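Local coordinates for protein Methylcobalamin\: coenzyme M methyltransferase (Methanosarcina mazei, PDB 4AY7) that catalyses methyl transfer from a methylated corrinoid protein to coenzyme M, a zinc-dependent step of methanogenesis, at residues V42-V47 against H70-L75; A122-R127 against T189-I194; E155-V160 against S230-F235. All blocks are in the same frame, centred on the assembly; numbering follows the deposited sequence.

Interaction 1: residues V42-V47 against H70-L75; sequences VELMDV and HELSGL
Leu44 and Leu72 make the heart of this small apolar contact, where helix 42-48 lies beside the end of helix 59-71 and the turn that follows it. Along 70-75, His70 comes first, and its CB points away from the other helix. Its ring serves the turn instead: ND1 gives a hydrogen bond to the backbone O of Leu75 at 2.8 Å, the acceptor lying close to the ring plane, and so ties the beginning of the segment to its end. Leu72 and Leu44 reach toward each other. Leu72 CG stands beside the backbone N and anti to the carbonyl carbon (chi1 -70°), and Leu72 CD1 arrives 3.6 Å from CD2 of Leu44, the two side chains sliding past each other in opposite directions. The same CD1 also meets Val47 CG1, more loosely at 4.4 Å, on the solvent-exposed side; Leu44 is the buried member of the trio. Ser73 then forms an ST turn, its OG accepting the N-H of Leu75 at 3.2 Å along a nearly straight line (173°). Gly74, with positive phi, is where the chain leaves helical geometry, while its N still bonds to His70 O at 3.2 Å. Around this contact, Leu44 also packs on Leu65 and Asn69 of helix 59-71 and on Leu333 of helix 333-346, while Ser73 and Leu75 rest on Val336 of that last helix. The turn thus packs on both helix 42-48 and helix 333-346, which also touch each other, just ahead of strand 78-80 of the barrel.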
ATOM      1  N   VAL A  42      -9.466   4.843 -14.400  1.00 22.71           N
ATOM      2  CA  VAL A  42     -10.686   5.363 -15.000  1.00 23.46           C
ATOM      3  C   VAL A  42     -11.140   4.509 -16.166  1.00 24.04           C
ATOM      4  O   VAL A  42     -12.327   4.341 -16.329  1.00 25.17           O
ATOM      5  CB  VAL A  42     -10.538   6.849 -15.412  1.00 23.96           C
ATOM      6  CG1 VAL A  42     -11.789   7.385 -16.121  1.00 25.16           C
ATOM      7  CG2 VAL A  42     -10.190   7.702 -14.192  1.00 23.10           C
ATOM      8  N   GLU A  43     -10.224   4.014 -16.996  1.00 25.17           N
ATOM      9  CA  GLU A  43     -10.590   3.159 -18.158  1.00 25.86           C
ATOM     10  C   GLU A  43     -11.446   1.972 -17.675  1.00 25.82           C
ATOM     11  O   GLU A  43     -12.480   1.641 -18.296  1.00 26.74           O
ATOM     12  CB  GLU A  43      -9.383   2.681 -18.950  1.00 27.55           C
ATOM     13  CG  GLU A  43      -9.736   1.715 -20.114  1.00 29.31           C
ATOM     14  CD  GLU A  43      -8.608   1.448 -21.147  1.00 30.18           C
ATOM     15  OE1 GLU A  43      -7.471   2.024 -21.079  1.00 28.80           O
ATOM     16  OE2 GLU A  43      -8.904   0.640 -22.082  1.00 29.62           O
ATOM     17  N   LEU A  44     -11.062   1.375 -16.560  1.00 24.50           N
ATOM     18  CA  LEU A  44     -11.742   0.179 -16.032  1.00 24.57           C
ATOM     19  C   LEU A  44     -13.016   0.606 -15.273  1.00 23.87           C
ATOM     20  O   LEU A  44     -14.074  -0.053 -15.394  1.00 24.21           O
ATOM     21  CB  LEU A  44     -10.807  -0.685 -15.178  1.00 23.93           C
ATOM     22  CG  LEU A  44      -9.750  -1.399 -16.038  1.00 25.05           C
ATOM     23  CD1 LEU A  44      -8.886  -2.295 -15.183  1.00 24.27           C
ATOM     24  CD2 LEU A  44     -10.391  -2.151 -17.233  1.00 26.44           C
ATOM     25  N   MET A  45     -12.969   1.764 -14.611  1.00 23.22           N
ATOM     26  CA  MET A  45     -14.200   2.298 -13.973  1.00 24.08           C
ATOM     27  C   MET A  45     -15.275   2.387 -15.046  1.00 25.91           C
ATOM     28  O   MET A  45     -16.374   1.962 -14.794  1.00 26.29           O
ATOM     29  CB  MET A  45     -14.022   3.693 -13.383  1.00 23.91           C
ATOM     30  CG  MET A  45     -13.066   3.728 -12.201  1.00 23.89           C
ATOM     31  SD  MET A  45     -12.854   5.457 -11.780  1.00 25.23           S
ATOM     32  CE  MET A  45     -11.284   5.452 -10.854  1.00 23.27           C
ATOM     33  N   ASP A  46     -14.936   2.977 -16.182  1.00 27.05           N
ATOM     34  CA  ASP A  46     -15.865   3.101 -17.325  1.00 30.33           C
ATOM     35  C   ASP A  46     -16.344   1.744 -17.878  1.00 30.38           C
ATOM     36  O   ASP A  46     -17.531   1.571 -18.066  1.00 31.87           O
ATOM     37  CB  ASP A  46     -15.220   3.961 -18.429  1.00 32.51           C
ATOM     38  CG  ASP A  46     -15.240   5.448 -18.073  1.00 35.72           C
ATOM     39  OD1 ASP A  46     -15.757   5.820 -16.988  1.00 38.22           O
ATOM     40  OD2 ASP A  46     -14.774   6.278 -18.862  1.00 38.41           O
ATOM     41  N   VAL A  47     -15.441   0.787 -18.095  1.00 30.22           N
ATOM     42  CA  VAL A  47     -15.784  -0.517 -18.739  1.00 30.27           C
ATOM     43  C   VAL A  47     -16.796  -1.278 -17.880  1.00 31.02           C
ATOM     44  O   VAL A  47     -17.869  -1.663 -18.358  1.00 31.23           O
ATOM     45  CB  VAL A  47     -14.539  -1.406 -18.966  1.00 30.87           C
ATOM     46  CG1 VAL A  47     -14.935  -2.825 -19.351  1.00 32.46           C
ATOM     47  CG2 VAL A  47     -13.578  -0.840 -20.035  1.00 30.41           C
ATOM     48  N   HIS A  70      -7.385  -7.102 -12.537  1.00 34.14           N
ATOM     49  CA  HIS A  70      -6.780  -8.402 -12.415  1.00 32.00           C
ATOM     50  C   HIS A  70      -7.126  -9.167 -13.667  1.00 31.02           C
ATOM     51  O   HIS A  70      -6.260  -9.689 -14.366  1.00 29.25           O
ATOM     52  CB  HIS A  70      -7.288  -9.123 -11.158  1.00 31.37           C
ATOM     53  CG  HIS A  70      -6.986 -10.574 -11.149  1.00 32.26           C
ATOM     54  ND1 HIS A  70      -5.719 -11.043 -11.229  1.00 35.48           N
ATOM     55  CD2 HIS A  70      -7.818 -11.679 -11.119  1.00 32.71           C
ATOM     56  CE1 HIS A  70      -5.738 -12.395 -11.247  1.00 35.93           C
ATOM     57  NE2 HIS A  70      -7.026 -12.788 -11.173  1.00 33.96           N
ATOM     58  N   GLU A  71      -8.406  -9.243 -13.944  1.00 30.99           N
ATOM     59  CA  GLU A  71      -8.891 -10.036 -15.054  1.00 33.84           C
ATOM     60  C   GLU A  71      -8.583  -9.416 -16.451  1.00 31.84           C
ATOM     61  O   GLU A  71      -8.245 -10.141 -17.356  1.00 32.73           O
ATOM     62  CB  GLU A  71     -10.364 -10.439 -14.808  1.00 38.63           C
ATOM     63  CG  GLU A  71     -10.416 -11.439 -13.625  1.00 45.09           C
ATOM     64  CD  GLU A  71     -11.801 -12.007 -13.266  1.00 54.41           C
ATOM     65  OE1 GLU A  71     -12.780 -11.754 -14.008  1.00 61.37           O
ATOM     66  OE2 GLU A  71     -11.900 -12.728 -12.225  1.00 61.21           O
ATOM     67  N   LEU A  72      -8.607  -8.093 -16.581  1.00 29.02           N
ATOM     68  CA  LEU A  72      -8.266  -7.432 -17.825  1.00 28.99           C
ATOM     69  C   LEU A  72      -6.772  -7.054 -17.966  1.00 28.45           C
ATOM     70  O   LEU A  72      -6.256  -6.909 -19.101  1.00 28.53           O
ATOM     71  CB  LEU A  72      -9.174  -6.207 -18.034  1.00 29.07           C
ATOM     72  CG  LEU A  72     -10.616  -6.584 -18.339  1.00 29.33           C
ATOM     73  CD1 LEU A  72     -11.540  -5.391 -18.219  1.00 29.79           C
ATOM     74  CD2 LEU A  72     -10.689  -7.194 -19.740  1.00 30.86           C
ATOM     75  N   SER A  73      -6.045  -6.876 -16.849  1.00 26.94           N
ATOM     76  CA  SER A  73      -4.675  -6.382 -16.948  1.00 25.90           C
ATOM     77  C   SER A  73      -3.611  -7.485 -16.890  1.00 25.61           C
ATOM     78  O   SER A  73      -2.518  -7.292 -17.396  1.00 27.06           O
ATOM     79  CB  SER A  73      -4.358  -5.399 -15.843  1.00 25.23           C
ATOM     80  OG  SER A  73      -4.449  -6.082 -14.577  1.00 26.04           O
ATOM     81  N   GLY A  74      -3.934  -8.580 -16.217  1.00 24.56           N
ATOM     82  CA  GLY A  74      -3.074  -9.658 -15.977  1.00 23.89           C
ATOM     83  C   GLY A  74      -2.170  -9.470 -14.749  1.00 23.46           C
ATOM     84  O   GLY A  74      -1.294 -10.325 -14.516  1.00 23.25           O
ATOM     85  N   LEU A  75      -2.382  -8.430 -13.945  1.00 22.56           N
ATOM     86  CA  LEU A  75      -1.670  -8.298 -12.650  1.00 22.56           C
ATOM     87  C   LEU A  75      -2.048  -9.511 -11.832  1.00 22.47           C
ATOM     88  O   LEU A  75      -3.213  -9.965 -11.856  1.00 23.53           O
ATOM     89  CB  LEU A  75      -1.973  -7.028 -11.933  1.00 22.79           C
ATOM     90  CG  LEU A  75      -1.555  -5.729 -12.634  1.00 22.19           C
ATOM     91  CD1 LEU A  75      -2.047  -4.592 -11.775  1.00 22.18           C
ATOM     92  CD2 LEU A  75      -0.033  -5.714 -12.887  1.00 23.08           C
TER

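Interaction 2: residues A122-R127 against T189-I194; sequences ADLLQR and TEASII
Two neighbouring leucines with different chi1 reach across to one helix here: Leu124 has CG anti to the backbone N (chi1 -176°), whereas Leu125 places CG anti to the carbonyl carbon (chi1 -67°), and both deliver a CD2 methyl to CG2 of Ile194. The setting is the outside of a TIM barrel, with a 3-10 turn at 124-126, in the connection between strand 105-108 and helix 130-144, laid against the long helix 178-202. Ile194 offers CG2 as the shared point. Leu125 CD2 comes within 3.8 Å of it and Leu124 CD2 within 4.0 Å, each side chain crossing the isoleucine at a slant. One helical turn earlier, Ala191 provides a shallower surface: its CB is 4.1 Å from Leu124 CD2. Leu124 CD2 also lies 3.9 Å from the backbone O of Ala191. The side-chain contacts between the segments are all apolar. The inner half, Leu124 and Ala191, is buried, and the outer half, Leu125 and Ile194, is partly exposed. Leu124 also packs on Leu87 and Ala90 of helix 86-90 and on Met91, which Ala191 touches as well, so the leucine bridges that short helix and 189-194. The turn is closed within itself by backbone bonds, Gln126 N to Asp123 O and Arg127 N to Leu124 O. A salt bridge then links the residues flanking the 3-10 segment: Arg127 NE reaches Asp123 OD1 at 2.6 Å, approaching from above the carboxylate plane, 36° out of it.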
ATOM      1  N   ALA A 122     -14.127   0.519  20.835  1.00 29.20           N
ATOM      2  CA  ALA A 122     -14.268  -0.892  21.044  1.00 30.24           C
ATOM      3  C   ALA A 122     -14.898  -1.519  19.834  1.00 31.00           C
ATOM      4  O   ALA A 122     -14.653  -2.704  19.530  1.00 34.86           O
ATOM      5  CB  ALA A 122     -15.086  -1.208  22.287  1.00 31.97           C
ATOM      6  N   ASP A 123     -15.642  -0.732  19.073  1.00 30.10           N
ATOM      7  CA  ASP A 123     -16.311  -1.271  17.930  1.00 31.02           C
ATOM      8  C   ASP A 123     -15.748  -0.767  16.597  1.00 28.04           C
ATOM      9  O   ASP A 123     -16.498  -0.653  15.605  1.00 26.94           O
ATOM     10  CB  ASP A 123     -17.793  -0.948  18.014  1.00 32.69           C
ATOM     11  CG  ASP A 123     -18.057   0.556  17.951  1.00 36.59           C
ATOM     12  OD1 ASP A 123     -17.119   1.380  18.184  1.00 37.06           O
ATOM     13  OD2 ASP A 123     -19.201   0.940  17.672  1.00 41.44           O
ATOM     14  N   LEU A 124     -14.451  -0.451  16.614  1.00 26.25           N
ATOM     15  CA  LEU A 124     -13.726   0.048  15.436  1.00 24.60           C
ATOM     16  C   LEU A 124     -14.173  -0.658  14.150  1.00 24.16           C
ATOM     17  O   LEU A 124     -14.476  -0.028  13.153  1.00 23.08           O
ATOM     18  CB  LEU A 124     -12.238  -0.212  15.604  1.00 24.84           C
ATOM     19  CG  LEU A 124     -11.374   0.362  14.472  1.00 23.17           C
ATOM     20  CD1 LEU A 124     -11.526   1.854  14.389  1.00 22.95           C
ATOM     21  CD2 LEU A 124      -9.927  -0.051  14.712  1.00 23.08           C
ATOM     22  N   LEU A 125     -14.249  -1.983  14.191  1.00 24.49           N
ATOM     23  CA  LEU A 125     -14.482  -2.741  12.943  1.00 24.43           C
ATOM     24  C   LEU A 125     -15.875  -2.591  12.316  1.00 25.32           C
ATOM     25  O   LEU A 125     -16.111  -2.945  11.160  1.00 25.64           O
ATOM     26  CB  LEU A 125     -14.101  -4.206  13.170  1.00 24.69           C
ATOM     27  CG  LEU A 125     -12.599  -4.539  13.417  1.00 23.65           C
ATOM     28  CD1 LEU A 125     -12.464  -6.055  13.555  1.00 23.50           C
ATOM     29  CD2 LEU A 125     -11.543  -4.012  12.370  1.00 22.27           C
ATOM     30  N   GLN A 126     -16.801  -2.060  13.063  1.00 25.83           N
ATOM     31  CA  GLN A 126     -18.129  -1.752  12.539  1.00 27.81           C
ATOM     32  C   GLN A 126     -18.274  -0.329  12.057  1.00 26.34           C
ATOM     33  O   GLN A 126     -19.301   0.005  11.445  1.00 26.03           O
ATOM     34  CB  GLN A 126     -19.215  -2.065  13.579  1.00 30.37           C
ATOM     35  CG  GLN A 126     -19.415  -3.535  13.881  1.00 33.15           C
ATOM     36  CD  GLN A 126     -19.279  -3.781  15.371  1.00 40.53           C
ATOM     37  OE1 GLN A 126     -20.266  -4.057  16.091  1.00 41.31           O
ATOM     38  NE2 GLN A 126     -18.048  -3.585  15.871  1.00 44.99           N
ATOM     39  N   ARG A 127     -17.257   0.478  12.300  1.00 24.52           N
ATOM     40  CA  ARG A 127     -17.268   1.890  11.972  1.00 24.85           C
ATOM     41  C   ARG A 127     -16.824   2.269  10.572  1.00 24.11           C
ATOM     42  O   ARG A 127     -16.017   1.586   9.964  1.00 21.71           O
ATOM     43  CB  ARG A 127     -16.430   2.666  12.973  1.00 25.73           C
ATOM     44  CG  ARG A 127     -17.028   2.618  14.363  1.00 28.16           C
ATOM     45  CD  ARG A 127     -16.316   3.582  15.302  1.00 30.98           C
ATOM     46  NE  ARG A 127     -16.959   3.509  16.633  1.00 35.94           N
ATOM     47  CZ  ARG A 127     -17.113   4.531  17.458  1.00 36.82           C
ATOM     48  NH1 ARG A 127     -16.629   5.729  17.119  1.00 37.36           N
ATOM     49  NH2 ARG A 127     -17.745   4.359  18.642  1.00 40.07           N
ATOM     50  N   THR A 189      -1.108   2.881  16.091  1.00 19.80           N
ATOM     51  CA  THR A 189      -0.540   1.562  15.801  1.00 20.49           C
ATOM     52  C   THR A 189      -1.504   0.468  16.228  1.00 21.30           C
ATOM     53  O   THR A 189      -1.707  -0.497  15.480  1.00 20.87           O
ATOM     54  CB  THR A 189       0.860   1.409  16.417  1.00 20.87           C
ATOM     55  OG1 THR A 189       1.645   2.471  15.890  1.00 20.98           O
ATOM     56  CG2 THR A 189       1.555   0.057  16.132  1.00 20.45           C
ATOM     57  N   GLU A 190      -2.152   0.681  17.369  1.00 21.99           N
ATOM     58  CA  GLU A 190      -3.087  -0.261  17.883  1.00 23.68           C
ATOM     59  C   GLU A 190      -4.253  -0.432  16.889  1.00 21.62           C
ATOM     60  O   GLU A 190      -4.694  -1.529  16.615  1.00 20.16           O
ATOM     61  CB  GLU A 190      -3.592   0.244  19.241  1.00 28.26           C
ATOM     62  CG  GLU A 190      -4.675  -0.567  19.913  1.00 32.05           C
ATOM     63  CD  GLU A 190      -5.091   0.047  21.283  1.00 39.49           C
ATOM     64  OE1 GLU A 190      -4.176   0.513  22.048  1.00 44.45           O
ATOM     65  OE2 GLU A 190      -6.333   0.062  21.602  1.00 43.37           O
ATOM     66  N   ALA A 191      -4.806   0.684  16.462  1.00 20.69           N
ATOM     67  CA  ALA A 191      -5.950   0.668  15.524  1.00 19.82           C
ATOM     68  C   ALA A 191      -5.498  -0.017  14.237  1.00 19.02           C
ATOM     69  O   ALA A 191      -6.241  -0.786  13.632  1.00 18.93           O
ATOM     70  CB  ALA A 191      -6.475   2.113  15.217  1.00 18.70           C
ATOM     71  N   SER A 192      -4.302   0.295  13.792  1.00 18.89           N
ATOM     72  CA  SER A 192      -3.764  -0.261  12.512  1.00 18.39           C
ATOM     73  C   SER A 192      -3.693  -1.781  12.556  1.00 18.33           C
ATOM     74  O   SER A 192      -4.090  -2.461  11.621  1.00 17.57           O
ATOM     75  CB  SER A 192      -2.378   0.370  12.204  1.00 19.08           C
ATOM     76  OG  SER A 192      -2.594   1.723  11.746  1.00 19.73           O
ATOM     77  N   ILE A 193      -3.235  -2.315  13.676  1.00 18.68           N
ATOM     78  CA  ILE A 193      -3.038  -3.758  13.794  1.00 18.86           C
ATOM     79  C   ILE A 193      -4.413  -4.432  13.795  1.00 19.03           C
ATOM     80  O   ILE A 193      -4.638  -5.473  13.115  1.00 19.57           O
ATOM     81  CB  ILE A 193      -2.284  -4.061  15.100  1.00 19.37           C
ATOM     82  CG1 ILE A 193      -0.869  -3.605  14.936  1.00 19.64           C
ATOM     83  CG2 ILE A 193      -2.453  -5.508  15.489  1.00 19.54           C
ATOM     84  CD1 ILE A 193      -0.123  -3.555  16.237  1.00 20.44           C
ATOM     85  N   ILE A 194      -5.343  -3.834  14.528  1.00 18.99           N
ATOM     86  CA  ILE A 194      -6.716  -4.375  14.604  1.00 19.06           C
ATOM     87  C   ILE A 194      -7.336  -4.486  13.194  1.00 18.65           C
ATOM     88  O   ILE A 194      -7.946  -5.496  12.845  1.00 18.86           O
ATOM     89  CB  ILE A 194      -7.627  -3.561  15.522  1.00 19.47           C
ATOM     90  CG1 ILE A 194      -7.197  -3.715  17.008  1.00 19.96           C
ATOM     91  CG2 ILE A 194      -9.114  -3.964  15.314  1.00 19.96           C
ATOM     92  CD1 ILE A 194      -7.699  -2.660  17.987  1.00 20.21           C
TER

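Interaction 3: residues E155-V160 against S230-F235; sequences EGPVTV and SRLQKF
Pro157, in the first turn of helix 157-165, sets its ring against Leu232 and Phe235 of helix 221-238. The close part is with Leu232. CB of Leu232 does not point at the proline; with CG anti to the carbonyl carbon (chi1 -68°), CD2 nevertheless swings in and lies beside the CG-CD bond of the ring, 4.0 Å from Pro157 CD. Toward Phe235 the fit is looser: Pro157 CG stands 4.5 Å from Phe235 CB. Val158 and Arg231 flank the contact at still longer range. The three touching side chains are all buried, and all three also rest on Ile209 of strand 206-210. Solvent is met on another side of the second helix, at Ser230 and Lys234. Arg231 directs its guanidinium away from the proline, into salt bridges with Glu182 and Asp186 of helix 178-202. Gly156 is the N-cap, and its O accepts the N-H of Val160 at 2.9 Å. Helix 157-165 thus begins directly after strand 150-155, and its first turn packs on the helix that follows the adjacent parallel strand 206-210, the helix-on-helix layer outside the strands of a TIM barrel.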
ATOM      1  N   GLU A 155      -3.566   2.810   4.937  1.00 18.32           N
ATOM      2  CA  GLU A 155      -2.701   3.841   5.518  1.00 19.32           C
ATOM      3  C   GLU A 155      -2.000   3.261   6.736  1.00 20.23           C
ATOM      4  O   GLU A 155      -2.534   2.451   7.463  1.00 20.48           O
ATOM      5  CB  GLU A 155      -3.525   5.134   5.856  1.00 20.25           C
ATOM      6  CG  GLU A 155      -4.629   4.952   6.844  1.00 20.41           C
ATOM      7  CD  GLU A 155      -5.974   4.562   6.190  1.00 22.30           C
ATOM      8  OE1 GLU A 155      -6.007   3.806   5.179  1.00 21.64           O
ATOM      9  OE2 GLU A 155      -7.016   4.957   6.734  1.00 20.86           O
ATOM     10  N   GLY A 156      -0.713   3.562   6.857  1.00 20.25           N
ATOM     11  CA  GLY A 156       0.127   2.972   7.895  1.00 19.91           C
ATOM     12  C   GLY A 156       0.052   3.810   9.174  1.00 20.02           C
ATOM     13  O   GLY A 156      -0.521   4.935   9.169  1.00 19.86           O
ATOM     14  N   PRO A 157       0.647   3.319  10.257  1.00 19.95           N
ATOM     15  CA  PRO A 157       0.398   3.970  11.533  1.00 20.53           C
ATOM     16  C   PRO A 157       0.923   5.383  11.640  1.00 20.45           C
ATOM     17  O   PRO A 157       0.322   6.202  12.359  1.00 21.12           O
ATOM     18  CB  PRO A 157       1.042   3.067  12.554  1.00 21.62           C
ATOM     19  CG  PRO A 157       1.859   2.071  11.828  1.00 21.12           C
ATOM     20  CD  PRO A 157       1.403   2.056  10.395  1.00 20.82           C
ATOM     21  N   VAL A 158       1.967   5.734  10.916  1.00 20.16           N
ATOM     22  CA  VAL A 158       2.461   7.089  11.034  1.00 20.80           C
ATOM     23  C   VAL A 158       1.393   8.035  10.437  1.00 21.25           C
ATOM     24  O   VAL A 158       1.020   9.061  11.005  1.00 21.28           O
ATOM     25  CB  VAL A 158       3.822   7.274  10.408  1.00 20.27           C
ATOM     26  CG1 VAL A 158       4.339   8.707  10.549  1.00 20.23           C
ATOM     27  CG2 VAL A 158       4.792   6.262  11.037  1.00 20.73           C
ATOM     28  N   THR A 159       0.923   7.695   9.240  1.00 20.68           N
ATOM     29  CA  THR A 159      -0.081   8.499   8.568  1.00 20.63           C
ATOM     30  C   THR A 159      -1.405   8.535   9.341  1.00 20.18           C
ATOM     31  O   THR A 159      -2.034   9.589   9.401  1.00 19.40           O
ATOM     32  CB  THR A 159      -0.181   7.966   7.129  1.00 20.74           C
ATOM     33  OG1 THR A 159       1.095   8.205   6.510  1.00 20.54           O
ATOM     34  CG2 THR A 159      -1.291   8.673   6.269  1.00 20.24           C
ATOM     35  N   VAL A 160      -1.777   7.418   9.987  1.00 19.01           N
ATOM     36  CA  VAL A 160      -2.981   7.379  10.814  1.00 18.89           C
ATOM     37  C   VAL A 160      -2.815   8.307  12.006  1.00 19.36           C
ATOM     38  O   VAL A 160      -3.736   9.066  12.293  1.00 19.17           O
ATOM     39  CB  VAL A 160      -3.296   5.955  11.365  1.00 18.49           C
ATOM     40  CG1 VAL A 160      -4.359   6.027  12.436  1.00 18.05           C
ATOM     41  CG2 VAL A 160      -3.678   5.022  10.219  1.00 17.77           C
ATOM     42  N   SER A 230       9.933   2.049  15.692  1.00 20.81           N
ATOM     43  CA  SER A 230       9.381   1.126  16.695  1.00 21.56           C
ATOM     44  C   SER A 230       7.924   0.792  16.506  1.00 21.58           C
ATOM     45  O   SER A 230       7.530  -0.380  16.741  1.00 21.92           O
ATOM     46  CB  SER A 230       9.648   1.574  18.163  1.00 22.02           C
ATOM     47  OG  SER A 230       8.967   2.797  18.389  1.00 22.22           O
ATOM     48  N   ARG A 231       7.125   1.760  16.016  1.00 21.21           N
ATOM     49  CA  ARG A 231       5.763   1.459  15.760  1.00 21.42           C
ATOM     50  C   ARG A 231       5.594   0.606  14.543  1.00 20.33           C
ATOM     51  O   ARG A 231       4.765  -0.306  14.527  1.00 20.06           O
ATOM     52  CB  ARG A 231       4.875   2.746  15.696  1.00 21.63           C
ATOM     53  CG  ARG A 231       4.580   3.383  17.055  1.00 22.41           C
ATOM     54  CD  ARG A 231       5.703   4.283  17.602  1.00 23.08           C
ATOM     55  NE  ARG A 231       5.435   4.667  18.986  1.00 23.69           N
ATOM     56  CZ  ARG A 231       6.233   5.375  19.765  1.00 25.11           C
ATOM     57  NH1 ARG A 231       7.409   5.804  19.364  1.00 24.84           N
ATOM     58  NH2 ARG A 231       5.866   5.560  21.043  1.00 25.81           N
ATOM     59  N   LEU A 232       6.326   0.923  13.486  1.00 20.20           N
ATOM     60  CA  LEU A 232       6.293   0.059  12.249  1.00 20.04           C
ATOM     61  C   LEU A 232       6.733  -1.384  12.551  1.00 20.54           C
ATOM     62  O   LEU A 232       6.043  -2.324  12.130  1.00 19.41           O
ATOM     63  CB  LEU A 232       7.164   0.682  11.178  1.00 19.44           C
ATOM     64  CG  LEU A 232       6.618   1.996  10.630  1.00 19.79           C
ATOM     65  CD1 LEU A 232       7.664   2.796   9.813  1.00 19.60           C
ATOM     66  CD2 LEU A 232       5.365   1.757   9.766  1.00 19.55           C
ATOM     67  N   GLN A 233       7.804  -1.550  13.364  1.00 21.09           N
ATOM     68  CA  GLN A 233       8.188  -2.863  13.917  1.00 21.92           C
ATOM     69  C   GLN A 233       7.065  -3.559  14.673  1.00 21.82           C
ATOM     70  O   GLN A 233       6.834  -4.763  14.467  1.00 20.77           O
ATOM     71  CB  GLN A 233       9.383  -2.735  14.847  1.00 23.27           C
ATOM     72  CG  GLN A 233      10.643  -2.499  14.056  1.00 24.12           C
ATOM     73  CD  GLN A 233      11.863  -2.134  14.908  1.00 26.43           C
ATOM     74  OE1 GLN A 233      11.743  -1.505  15.952  1.00 29.69           O
ATOM     75  NE2 GLN A 233      13.034  -2.482  14.429  1.00 27.02           N
ATOM     76  N   LYS A 234       6.321  -2.800  15.482  1.00 22.57           N
ATOM     77  CA  LYS A 234       5.232  -3.402  16.249  1.00 23.31           C
ATOM     78  C   LYS A 234       4.120  -3.836  15.331  1.00 22.22           C
ATOM     79  O   LYS A 234       3.498  -4.905  15.530  1.00 21.61           O
ATOM     80  CB  LYS A 234       4.705  -2.451  17.283  1.00 25.47           C
ATOM     81  CG  LYS A 234       3.665  -3.053  18.203  1.00 29.09           C
ATOM     82  CD  LYS A 234       3.164  -1.954  19.128  1.00 32.57           C
ATOM     83  CE  LYS A 234       2.232  -2.484  20.214  1.00 36.71           C
ATOM     84  NZ  LYS A 234       2.857  -3.700  20.832  1.00 43.48           N
ATOM     85  N   PHE A 235       3.820  -2.997  14.319  1.00 21.04           N
ATOM     86  CA  PHE A 235       2.820  -3.411  13.346  1.00 20.29           C
ATOM     87  C   PHE A 235       3.170  -4.723  12.652  1.00 20.72           C
ATOM     88  O   PHE A 235       2.343  -5.667  12.590  1.00 21.37           O
ATOM     89  CB  PHE A 235       2.682  -2.304  12.283  1.00 19.61           C
ATOM     90  CG  PHE A 235       1.672  -2.609  11.228  1.00 18.99           C
ATOM     91  CD1 PHE A 235       2.026  -3.267  10.094  1.00 18.85           C
ATOM     92  CD2 PHE A 235       0.332  -2.187  11.392  1.00 19.29           C
ATOM     93  CE1 PHE A 235       1.099  -3.532   9.090  1.00 18.72           C
ATOM     94  CE2 PHE A 235      -0.611  -2.469  10.423  1.00 19.10           C
ATOM     95  CZ  PHE A 235      -0.218  -3.167   9.263  1.00 18.73           C
TER

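Overall arrangement
From the N terminus, interaction 1 comes first and closes a short, largely helical excursion, joining helix 42-48 to the end of helix 59-71 before the first strand of the barrel sheet. It stands apart, about 17 Å from interaction 3 between nearest atoms and on the other side of the chain's centre. Interactions 2 and 3 close longer, mostly helical loops, with 61 and 69 residues between their segments, and they cross: 122-127, 155-160, 189-194 and 230-235 follow in turn. They also touch, since Thr189 lies against both Pro157 and Arg231, and Ser192 against Pro157 and Phe235. Helix 178-202 therefore joins the outer 3-10 turn to helices 157-165 and 221-238 in the barrel's helical layer.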